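Local coordinates for protein N-hydroxyarylamine O-acetyltransferase (PDB 4DMO) that acetylates arylamines as an active N-acetyltransferase with a non-canonical catalytic triad, and probably also acts on N-hydroxyarylamines, at residues A35-F40 against V220-E224. Residues are numbered along the deposited sequence; the frame is centred on the assembly and turned at random.
Sequences AQTVPF and VKLTE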
# COMPACT_ATOMS: atom_id res chain seq x y z
N ALA A 35 4.84 -4.30 -5.71
CA ALA A 35 4.53 -5.22 -4.62
C ALA A 35 5.68 -6.14 -4.36
O ALA A 35 5.85 -6.58 -3.24
CB ALA A 35 3.32 -6.04 -4.92
N GLN A 36 6.44 -6.48 -5.41
CA GLN A 36 7.56 -7.40 -5.26
C GLN A 36 8.76 -6.74 -4.57
O GLN A 36 9.59 -7.42 -3.95
CB GLN A 36 7.95 -8.01 -6.63
CG GLN A 36 6.87 -8.94 -7.24
CD GLN A 36 6.48 -10.13 -6.32
OE1 GLN A 36 7.33 -10.84 -5.81
NE2 GLN A 36 5.19 -10.34 -6.16
N THR A 37 8.83 -5.41 -4.63
CA THR A 37 10.04 -4.71 -4.19
C THR A 37 9.86 -3.82 -2.96
O THR A 37 10.78 -3.71 -2.17
CB THR A 37 10.70 -3.87 -5.36
OG1 THR A 37 9.76 -2.93 -5.92
CG2 THR A 37 11.28 -4.78 -6.47
N VAL A 38 8.71 -3.17 -2.82
CA VAL A 38 8.47 -2.27 -1.72
C VAL A 38 7.55 -2.90 -0.72
O VAL A 38 6.39 -3.16 -1.00
CB VAL A 38 7.83 -0.97 -2.18
CG1 VAL A 38 7.82 0.03 -1.05
CG2 VAL A 38 8.57 -0.41 -3.38
N PRO A 39 8.08 -3.17 0.47
CA PRO A 39 7.25 -3.81 1.48
C PRO A 39 6.35 -2.84 2.25
O PRO A 39 6.60 -1.63 2.34
CB PRO A 39 8.28 -4.43 2.41
CG PRO A 39 9.45 -3.59 2.29
CD PRO A 39 9.47 -3.04 0.90
N PHE A 40 5.29 -3.42 2.81
CA PHE A 40 4.43 -2.75 3.76
C PHE A 40 5.12 -2.86 5.10
O PHE A 40 5.36 -3.97 5.58
CB PHE A 40 3.07 -3.47 3.78
CG PHE A 40 1.99 -2.78 4.61
CD1 PHE A 40 1.32 -1.68 4.12
CD2 PHE A 40 1.65 -3.26 5.85
CE1 PHE A 40 0.32 -1.05 4.89
CE2 PHE A 40 0.65 -2.66 6.61
CZ PHE A 40 -0.01 -1.55 6.14
N VAL A 220 5.15 -6.74 5.84
CA VAL A 220 4.68 -7.74 4.89
C VAL A 220 5.08 -7.35 3.46
O VAL A 220 5.15 -6.17 3.11
CB VAL A 220 3.15 -7.94 5.00
CG1 VAL A 220 2.45 -6.66 4.82
CG2 VAL A 220 2.63 -8.91 3.94
N LYS A 221 5.36 -8.36 2.64
CA LYS A 221 5.66 -8.16 1.24
C LYS A 221 5.26 -9.36 0.42
O LYS A 221 5.50 -10.49 0.81
CB LYS A 221 7.14 -7.93 1.04
CG LYS A 221 7.44 -7.39 -0.32
CD LYS A 221 8.93 -7.07 -0.51
CE LYS A 221 9.80 -8.30 -0.55
NZ LYS A 221 9.43 -9.14 -1.69
N LEU A 222 4.67 -9.11 -0.74
CA LEU A 222 4.42 -10.20 -1.69
C LEU A 222 5.74 -10.71 -2.21
O LEU A 222 6.76 -10.00 -2.24
CB LEU A 222 3.53 -9.75 -2.84
CG LEU A 222 2.18 -9.24 -2.29
CD1 LEU A 222 1.26 -9.01 -3.42
CD2 LEU A 222 1.56 -10.21 -1.28
N THR A 223 5.72 -11.95 -2.64
CA THR A 223 6.86 -12.58 -3.23
C THR A 223 6.42 -13.24 -4.52
O THR A 223 5.25 -13.19 -4.88
CB THR A 223 7.45 -13.63 -2.28
OG1 THR A 223 6.46 -14.64 -2.03
CG2 THR A 223 7.87 -13.00 -0.93
N GLU A 224 7.38 -13.84 -5.21
CA GLU A 224 7.15 -14.61 -6.44
C GLU A 224 5.99 -15.59 -6.32
O GLU A 224 5.17 -15.77 -7.22
CB GLU A 224 8.39 -15.47 -6.74
CG GLU A 224 9.26 -15.03 -7.92
CD GLU A 224 10.35 -16.07 -8.28
OE1 GLU A 224 11.23 -15.70 -9.10
OE2 GLU A 224 10.35 -17.23 -7.76
O HOH W 1 4.18 -6.21 -1.31
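Where a helix ends beside a strand of a sheet, carbonyls left without helical partners can be satisfied by that strand, and this junction is a clear case. It ties the end of helix 27-37, in the N-terminal helical region of the arylamine N-acetyltransferase fold, to the C-terminal antiparallel sheet, 180 residues further along the chain. The helix runs out at T37, and the chain turns through V38 and P39 to reach F40, which opens the short edge strand of that sheet. At V220 the pairing is classical: F40 N donates to V220 O and V220 N to F40 O, both at 2.8 Å, an antiparallel hydrogen-bonded pair. On the same face of the sheet V220 CG1 packs 3.4 Å from F40 CB, while the F40 ring reaches on to meet that of F213. Toward 35-40, K221 makes contact through its side chain, while its backbone stays paired with A228 of strand 226-231. K221 CG lies 3.4 Å from A35 O and K221 CB 3.9 Å from P39 CB; chi3 and chi4, both p, curl the ammonium back so that K221 NZ donates to Q36 O at 2.8 Å and to L222 O at 2.9 Å. L222 approaches the helix more loosely: a water donates a hydrogen bond to A35 O (2.6 Å) and accepts one from L222 N (3.0 Å), while L222 CD1 rests 3.9 Å from A35 CB. T223 O accepts a weak hydrogen bond from Q36 NE2 (3.1 Å). Lysine and water thus serve the helix-end carbonyls of Q36 and A35, the Q36 amide returns a weak bond, and continuous beta pairing is not required.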